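Neutral proteinase inhibitor ScNPI (PDB 4HWX) inhibits serine peptidases, probably of the subtilisin type, as a homodimer of the SSI family, and probably a metallopeptidase as well. Local coordinates at residues A[12-18]-A[76-80]; A[40-46]-A[110-114]; A[68-72]-A[98-102]. All coordinates share one frame; numbering follows the deposited sequence.

How the interactions relate
Interactions 1 and 2 are partly buried, interaction 1 with the larger share of buried residues, whereas interaction 3 is a surface contact. In interaction 1 strands 8-15 and 77-82 are held by a ladder of backbone bonds, with threonines and Ile-14 on one face and valines on the other. Interaction 2 joins the start of helix 43-52 to the C-terminal segment through one histidine, which bonds two carbonyls, and apolar contacts of prolines, alanines and Phe-114. Interaction 3 ties an exposed loop to helix 99-105 by a disulfide and an asparagine. Tyr-112 OH of 110-114 probably bonds Thr-80 O, and Met-102 of interaction 3 packs on Val-77 and Val-79, so both rest on one strand pair.

Interaction 1 (A[12-18]-A[76-80]); sequences TVIQGSG and PVTVT
Thr-12 and Thr-80 sit opposite each other in a hydrogen-bonded antiparallel pair, and their side chains meet hydroxyl to hydroxyl: Thr-12 OG1 and Thr-80 OG1 are 2.7 Å apart in a hydrogen bond. In both residues OG1 stands between the backbone N and the carbonyl carbon (chi1 88° and 70°), which turns the two oxygens toward one another. The methyl of Thr-80 then meets Ile-14, with CG2 3.6 Å from Ile-14 CD1 and the side chains crossing at about a right angle. A valine in place of Thr-80 is likely to leave the buried OG1 of Thr-12 without its hydroxyl mate. Further along the same face, Thr-78 OG1 lies beside its own backbone N (chi1 -62°) and donates to Gly-16 O at 2.8 Å; it is also bonded to Thr-95 OG1. Arg-89 of the second subunit packs on Thr-12, Ile-14 and Thr-80.

The opposite face carries the valines, with the exposed Gln-15 at its end. Val-13 CG1 lies obliquely against Val-77, 3.5 Å from its CG2, while the Val-13 and Val-79 side chains lie side by side, pointing the same way, with Val-13 CG2 4.1 Å from Val-79 CG1. Met-102 of helix 99-105 covers all three valines.

Between the faces, Ile-14 N bonds Thr-78 O at 2.7 Å and Thr-78 N bonds Ile-14 O at 2.9 Å. The ladder ends where Gly-16 N reaches Pro-76 O at 2.9 Å. A CB on Gly-16 would press on the preceding carbonyl oxygen, so glycine suits this exit from the strand. The threonine face thus mixes hydroxyl bonds with the Ile-14 contact and lies toward the second subunit, while the three valines form an apolar patch under helix 99-105.

Interaction 2 (A[40-46]-A[110-114]); sequences HPAPRAA and PVYAF
His-40 NE2 points at two successive carbonyls of the C-terminal segment, 2.9 Å from Val-111 O and likewise 2.9 Å from Pro-110 O; the second bond is weak and strongly bent. Val-111 O lies in the imidazole plane, although the donor stands well above the carbonyl plane. With CG anti to the backbone N (chi1 -165°), the ring is carried toward these oxygens, and its other nitrogen, ND1, accepts from Ala-42 N at 3.0 Å. Gripped at both nitrogens, the imidazole has its rotation fixed, a pattern consistent with a neutral ring protonated on NE2. Pro-41 CD lies over one face and Ala-46 CB over the opposite face, both toward the rim.

Phe-114 CB rests 3.8 Å from Pro-41 CD. A chi1 of 66° sets the Phe-114 ring against Phe-11, Val-13 and Thr-28 of the sheet, oblique to the imidazole, planes at 67°. Pro-110 CB sits 3.8 Å from Ala-45 CB on the helix. Val-111 also packs on Phe-11. Helix 43-52 and the chain terminus, with an inverse gamma turn centred on Ala-113, thereby lie together against the antiparallel sheet of the Streptomyces subtilisin inhibitor fold.

Interaction 3 (A[68-72]-A[98-102]); sequences LVCPM and NTCVM
Cys-70 and Cys-100 are joined by a disulfide, Cys-70 SG to Cys-100 SG 2.0 Å, with a torsion of -81° about the S-S bond. Anti placement of Cys-100 SG relative to its backbone N (chi1 -177°) carries the sulfur out from the first turn of helix 99-105 to the loop, where Cys-70 SG folds back beside its own backbone N to meet it. Small apolar contacts flank the bridge: Pro-71 CD is 3.9 Å from Cys-100 CB, and Cys-70 CB is 4.2 Å from Val-101 CG2. The thioether methyl of Met-72 bends back to the same valine, only loosely, at 4.4 Å from Met-72 CE to Val-101 CG2.

A second tie is polar. Asn-98 ND2 donates to Pro-71 O at 2.9 Å, standing 44° out of the plane of that carbonyl, and also bonds Tyr-73 O, so one amide nitrogen holds the loop before and after Met-72. The amide is itself positioned by the helix: Asn-98 is the N-cap, and its OD1 accepts from Val-101 N at 3.0 Å, nearly along the C=O axis. With the oxygen committed to the helix end, the nitrogen is directed at the loop. The helix that carries this cap lies over the sheet.

This combination, a disulfide at one side and an asparagine spanning the carbonyls next to one residue, is consistent with the reactive-site loop of SSI-family inhibitors, in which Met-72 would probably occupy the P1 position of an exposed, canonical serine-peptidase-binding loop.

Interaction 1 (A[12-18]-A[76-80])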
loop_
_atom_site.group_PDB
_atom_site.type_symbol
_atom_site.label_atom_id
_atom_site.label_comp_id
_atom_site.label_asym_id
_atom_site.label_seq_id
_atom_site.Cartn_x
_atom_site.Cartn_y
_atom_site.Cartn_z
ATOM N N THR A 12 3.807 -6.936 -1.224
ATOM C CA THR A 12 5.197 -7.049 -1.676
ATOM C C THR A 12 5.829 -8.329 -1.112
ATOM O O THR A 12 5.355 -8.911 -0.123
ATOM C CB THR A 12 6.080 -5.812 -1.346
ATOM O OG1 THR A 12 6.678 -5.927 -0.057
ATOM C CG2 THR A 12 5.376 -4.455 -1.550
ATOM N N VAL A 13 6.906 -8.754 -1.762
ATOM C CA VAL A 13 7.729 -9.883 -1.335
ATOM C C VAL A 13 9.154 -9.337 -1.262
ATOM O O VAL A 13 9.679 -8.818 -2.256
ATOM C CB VAL A 13 7.581 -11.123 -2.247
ATOM C CG1 VAL A 13 8.490 -12.248 -1.785
ATOM C CG2 VAL A 13 6.138 -11.597 -2.322
ATOM N N ILE A 14 9.755 -9.437 -0.066
ATOM C CA ILE A 14 11.060 -8.892 0.253
ATOM C C ILE A 14 12.111 -9.982 0.516
ATOM O O ILE A 14 11.852 -10.948 1.237
ATOM C CB ILE A 14 10.904 -7.953 1.494
ATOM C CG1 ILE A 14 9.894 -6.819 1.214
ATOM C CG2 ILE A 14 12.254 -7.392 1.938
ATOM C CD1 ILE A 14 9.480 -6.000 2.505
ATOM N N GLN A 15 13.311 -9.800 -0.061
ATOM C CA GLN A 15 14.441 -10.692 0.179
ATOM C C GLN A 15 15.082 -10.243 1.495
ATOM O O GLN A 15 15.725 -9.182 1.544
ATOM C CB GLN A 15 15.432 -10.636 -0.997
ATOM C CG GLN A 15 16.570 -11.649 -0.907
ATOM C CD GLN A 15 17.576 -11.400 -2.004
ATOM O OE1 GLN A 15 17.559 -12.052 -3.056
ATOM N NE2 GLN A 15 18.424 -10.398 -1.819
ATOM N N GLY A 16 14.819 -10.997 2.561
ATOM C CA GLY A 16 15.286 -10.673 3.906
ATOM C C GLY A 16 14.183 -10.716 4.949
ATOM O O GLY A 16 13.082 -11.214 4.688
ATOM N N SER A 17 14.479 -10.197 6.150
ATOM C CA SER A 17 13.554 -10.200 7.297
ATOM C C SER A 17 12.653 -8.948 7.390
ATOM O O SER A 17 11.858 -8.845 8.323
ATOM C CB SER A 17 14.346 -10.352 8.596
ATOM O OG SER A 17 14.987 -11.618 8.638
ATOM N N GLY A 18 12.767 -8.034 6.430
ATOM C CA GLY A 18 11.964 -6.815 6.408
ATOM C C GLY A 18 12.659 -5.571 6.938
ATOM O O GLY A 18 12.000 -4.656 7.447
ATOM N N PRO A 76 15.748 -15.875 4.758
ATOM C CA PRO A 76 14.405 -15.313 4.964
ATOM C C PRO A 76 13.839 -14.494 3.818
ATOM O O PRO A 76 14.556 -13.808 3.071
ATOM C CB PRO A 76 14.563 -14.460 6.232
ATOM C CG PRO A 76 16.042 -14.174 6.324
ATOM C CD PRO A 76 16.656 -15.464 5.851
ATOM N N VAL A 77 12.517 -14.609 3.692
ATOM C CA VAL A 77 11.683 -13.944 2.705
ATOM C C VAL A 77 10.455 -13.420 3.462
ATOM O O VAL A 77 9.828 -14.164 4.226
ATOM C CB VAL A 77 11.342 -14.851 1.471
ATOM C CG1 VAL A 77 10.638 -16.150 1.876
ATOM C CG2 VAL A 77 10.504 -14.100 0.436
ATOM N N THR A 78 10.137 -12.131 3.270
ATOM C CA THR A 78 9.046 -11.477 3.996
ATOM C C THR A 78 7.962 -10.997 3.048
ATOM O O THR A 78 8.249 -10.397 2.017
ATOM C CB THR A 78 9.646 -10.325 4.835
ATOM O OG1 THR A 78 10.570 -10.908 5.768
ATOM C CG2 THR A 78 8.573 -9.475 5.590
ATOM N N VAL A 79 6.709 -11.286 3.400
ATOM C CA VAL A 79 5.541 -10.821 2.658
ATOM C C VAL A 79 4.973 -9.631 3.424
ATOM O O VAL A 79 5.040 -9.604 4.656
ATOM C CB VAL A 79 4.468 -11.904 2.383
ATOM C CG1 VAL A 79 4.978 -12.955 1.410
ATOM C CG2 VAL A 79 3.938 -12.557 3.665
ATOM N N THR A 80 4.467 -8.632 2.701
ATOM C CA THR A 80 3.864 -7.439 3.306
ATOM C C THR A 80 2.516 -7.176 2.672
ATOM O O THR A 80 2.292 -7.541 1.518
ATOM C CB THR A 80 4.757 -6.182 3.188
ATOM O OG1 THR A 80 4.815 -5.753 1.826
ATOM C CG2 THR A 80 6.145 -6.365 3.769
#

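Interaction 2 (A[40-46]-A[110-114])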
loop_
_atom_site.group_PDB
_atom_site.type_symbol
_atom_site.label_atom_id
_atom_site.label_comp_id
_atom_site.label_asym_id
_atom_site.label_seq_id
_atom_site.Cartn_x
_atom_site.Cartn_y
_atom_site.Cartn_z
ATOM N N HIS A 40 -2.212 -7.021 -9.795
ATOM C CA HIS A 40 -2.389 -8.387 -9.310
ATOM C C HIS A 40 -2.916 -9.271 -10.476
ATOM O O HIS A 40 -3.816 -8.830 -11.189
ATOM C CB HIS A 40 -3.324 -8.442 -8.084
ATOM C CG HIS A 40 -3.226 -9.745 -7.371
ATOM N ND1 HIS A 40 -3.792 -10.890 -7.891
ATOM C CD2 HIS A 40 -2.576 -10.058 -6.222
ATOM C CE1 HIS A 40 -3.468 -11.864 -7.058
ATOM N NE2 HIS A 40 -2.753 -11.411 -6.027
ATOM N N PRO A 41 -2.344 -10.465 -10.732
ATOM C CA PRO A 41 -2.779 -11.245 -11.909
ATOM C C PRO A 41 -4.140 -11.949 -11.775
ATOM O O PRO A 41 -4.705 -12.337 -12.798
ATOM C CB PRO A 41 -1.657 -12.258 -12.102
ATOM C CG PRO A 41 -1.017 -12.392 -10.795
ATOM C CD PRO A 41 -1.228 -11.135 -10.022
ATOM N N ALA A 42 -4.678 -12.097 -10.548
ATOM C CA ALA A 42 -6.001 -12.726 -10.309
ATOM C C ALA A 42 -6.766 -11.808 -9.343
ATOM O O ALA A 42 -6.917 -12.153 -8.171
ATOM C CB ALA A 42 -5.819 -14.137 -9.744
ATOM N N PRO A 43 -7.149 -10.574 -9.780
ATOM C CA PRO A 43 -7.704 -9.597 -8.824
ATOM C C PRO A 43 -8.951 -10.027 -8.054
ATOM O O PRO A 43 -8.943 -9.898 -6.833
ATOM C CB PRO A 43 -7.998 -8.369 -9.678
ATOM C CG PRO A 43 -7.164 -8.521 -10.878
ATOM C CD PRO A 43 -7.028 -9.981 -11.127
ATOM N N ARG A 44 -10.009 -10.518 -8.735
ATOM C CA ARG A 44 -11.226 -10.907 -8.014
ATOM C C ARG A 44 -10.961 -12.030 -7.011
ATOM O O ARG A 44 -11.445 -11.945 -5.884
ATOM C CB ARG A 44 -12.372 -11.279 -8.967
ATOM C CG ARG A 44 -13.706 -11.432 -8.220
ATOM C CD ARG A 44 -14.207 -10.108 -7.673
ATOM N NE ARG A 44 -14.810 -9.300 -8.734
ATOM C CZ ARG A 44 -15.304 -8.081 -8.556
ATOM N NH1 ARG A 44 -15.246 -7.504 -7.365
ATOM N NH2 ARG A 44 -15.864 -7.430 -9.568
ATOM N N ALA A 45 -10.173 -13.049 -7.401
ATOM C CA ALA A 45 -9.823 -14.168 -6.523
ATOM C C ALA A 45 -9.049 -13.684 -5.265
ATOM O O ALA A 45 -9.321 -14.167 -4.152
ATOM C CB ALA A 45 -9.012 -15.201 -7.290
ATOM N N ALA A 46 -8.123 -12.705 -5.436
ATOM C CA ALA A 46 -7.367 -12.109 -4.318
ATOM C C ALA A 46 -8.334 -11.311 -3.398
ATOM O O ALA A 46 -8.282 -11.475 -2.182
ATOM C CB ALA A 46 -6.263 -11.203 -4.862
ATOM N N PRO A 110 -4.637 -16.914 -3.670
ATOM C CA PRO A 110 -4.492 -15.950 -4.776
ATOM C C PRO A 110 -3.722 -14.676 -4.388
ATOM O O PRO A 110 -3.006 -14.154 -5.226
ATOM C CB PRO A 110 -5.943 -15.631 -5.145
ATOM C CG PRO A 110 -6.696 -16.845 -4.728
ATOM C CD PRO A 110 -6.051 -17.283 -3.460
ATOM N N VAL A 111 -3.818 -14.223 -3.112
ATOM C CA VAL A 111 -3.189 -12.980 -2.635
ATOM C C VAL A 111 -1.701 -12.926 -3.003
ATOM O O VAL A 111 -1.297 -11.939 -3.624
ATOM C CB VAL A 111 -3.421 -12.710 -1.127
ATOM C CG1 VAL A 111 -2.682 -11.445 -0.679
ATOM C CG2 VAL A 111 -4.915 -12.574 -0.833
ATOM N N TYR A 112 -0.916 -13.967 -2.676
ATOM C CA TYR A 112 0.510 -13.967 -3.002
ATOM C C TYR A 112 0.846 -14.832 -4.229
ATOM O O TYR A 112 2.006 -15.212 -4.406
ATOM C CB TYR A 112 1.362 -14.345 -1.781
ATOM C CG TYR A 112 1.363 -13.215 -0.773
ATOM C CD1 TYR A 112 2.119 -12.058 -0.994
ATOM C CD2 TYR A 112 0.479 -13.217 0.306
ATOM C CE1 TYR A 112 2.038 -10.961 -0.132
ATOM C CE2 TYR A 112 0.428 -12.144 1.203
ATOM C CZ TYR A 112 1.210 -11.020 0.981
ATOM O OH TYR A 112 1.144 -9.951 1.846
ATOM N N ALA A 113 -0.131 -15.049 -5.123
ATOM C CA ALA A 113 0.116 -15.801 -6.364
ATOM C C ALA A 113 0.575 -14.817 -7.464
ATOM O O ALA A 113 -0.163 -14.520 -8.412
ATOM C CB ALA A 113 -1.133 -16.581 -6.782
ATOM N N PHE A 114 1.785 -14.245 -7.268
ATOM C CA PHE A 114 2.418 -13.287 -8.195
ATOM C C PHE A 114 3.949 -13.356 -8.094
ATOM O O PHE A 114 4.448 -13.835 -7.056
ATOM C CB PHE A 114 1.916 -11.845 -7.953
ATOM C CG PHE A 114 2.293 -11.209 -6.632
ATOM C CD1 PHE A 114 3.462 -10.466 -6.508
ATOM C CD2 PHE A 114 1.438 -11.289 -5.535
ATOM C CE1 PHE A 114 3.800 -9.856 -5.292
ATOM C CE2 PHE A 114 1.775 -10.675 -4.318
ATOM C CZ PHE A 114 2.951 -9.962 -4.204
ATOM O OXT PHE A 114 4.640 -12.870 -9.024
#

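Interaction 3 (A[68-72]-A[98-102])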
loop_
_atom_site.group_PDB
_atom_site.type_symbol
_atom_site.label_atom_id
_atom_site.label_comp_id
_atom_site.label_asym_id
_atom_site.label_seq_id
_atom_site.Cartn_x
_atom_site.Cartn_y
_atom_site.Cartn_z
ATOM N N LEU A 68 4.323 -32.152 1.571
ATOM C CA LEU A 68 5.375 -31.249 1.112
ATOM C C LEU A 68 6.638 -31.364 1.973
ATOM O O LEU A 68 6.555 -31.586 3.179
ATOM C CB LEU A 68 4.901 -29.784 1.106
ATOM C CG LEU A 68 3.721 -29.429 0.149
ATOM C CD1 LEU A 68 3.288 -27.988 0.346
ATOM C CD2 LEU A 68 4.085 -29.661 -1.317
ATOM N N VAL A 69 7.799 -31.232 1.330
ATOM C CA VAL A 69 9.097 -31.255 1.996
ATOM C C VAL A 69 9.856 -29.997 1.585
ATOM O O VAL A 69 9.737 -29.555 0.439
ATOM C CB VAL A 69 9.920 -32.561 1.752
ATOM C CG1 VAL A 69 9.219 -33.791 2.349
ATOM C CG2 VAL A 69 10.227 -32.784 0.266
ATOM N N CYS A 70 10.624 -29.403 2.513
ATOM C CA CYS A 70 11.405 -28.188 2.222
ATOM C C CYS A 70 12.829 -28.332 2.750
ATOM O O CYS A 70 13.031 -28.931 3.824
ATOM C CB CYS A 70 10.743 -26.943 2.829
ATOM S SG CYS A 70 9.298 -26.310 1.912
ATOM N N PRO A 71 13.807 -27.690 2.074
ATOM C CA PRO A 71 15.153 -27.598 2.668
ATOM C C PRO A 71 15.056 -26.669 3.895
ATOM O O PRO A 71 14.151 -25.816 3.970
ATOM C CB PRO A 71 16.006 -27.020 1.530
ATOM C CG PRO A 71 15.053 -26.188 0.735
ATOM C CD PRO A 71 13.708 -26.886 0.831
ATOM N N MET A 72 15.973 -26.822 4.857
ATOM C CA MET A 72 15.880 -26.049 6.106
ATOM C C MET A 72 16.875 -24.904 6.199
ATOM O O MET A 72 16.955 -24.268 7.251
ATOM C CB MET A 72 16.038 -26.988 7.315
ATOM C CG MET A 72 14.926 -28.024 7.406
ATOM S SD MET A 72 13.459 -27.321 8.141
ATOM C CE MET A 72 12.578 -26.823 6.753
ATOM N N ASN A 98 12.502 -19.552 4.353
ATOM C CA ASN A 98 12.965 -19.533 2.964
ATOM C C ASN A 98 11.748 -19.559 2.024
ATOM O O ASN A 98 10.612 -19.606 2.499
ATOM C CB ASN A 98 13.946 -20.699 2.676
ATOM C CG ASN A 98 13.373 -22.059 2.954
ATOM O OD1 ASN A 98 12.278 -22.389 2.511
ATOM N ND2 ASN A 98 14.099 -22.900 3.681
ATOM N N THR A 99 11.985 -19.504 0.705
ATOM C CA THR A 99 10.896 -19.469 -0.282
ATOM C C THR A 99 10.065 -20.731 -0.298
ATOM O O THR A 99 8.851 -20.637 -0.526
ATOM C CB THR A 99 11.423 -19.180 -1.684
ATOM O OG1 THR A 99 12.313 -20.230 -2.070
ATOM C CG2 THR A 99 12.092 -17.807 -1.772
ATOM N N CYS A 100 10.686 -21.910 -0.074
ATOM C CA CYS A 100 9.936 -23.168 -0.051
ATOM C C CYS A 100 8.902 -23.134 1.091
ATOM O O CYS A 100 7.754 -23.526 0.893
ATOM C CB CYS A 100 10.877 -24.364 0.086
ATOM S SG CYS A 100 10.029 -25.971 0.028
ATOM N N VAL A 101 9.330 -22.714 2.292
ATOM C CA VAL A 101 8.472 -22.624 3.493
ATOM C C VAL A 101 7.334 -21.593 3.246
ATOM O O VAL A 101 6.173 -21.836 3.596
ATOM C CB VAL A 101 9.287 -22.296 4.781
ATOM C CG1 VAL A 101 8.359 -22.140 5.997
ATOM C CG2 VAL A 101 10.337 -23.381 5.055
ATOM N N MET A 102 7.664 -20.496 2.585
ATOM C CA MET A 102 6.676 -19.483 2.219
ATOM C C MET A 102 5.593 -20.083 1.341
ATOM O O MET A 102 4.401 -19.949 1.661
ATOM C CB MET A 102 7.348 -18.307 1.496
ATOM C CG MET A 102 6.334 -17.355 0.913
ATOM S SD MET A 102 7.094 -15.889 0.187
ATOM C CE MET A 102 5.736 -15.427 -1.009
#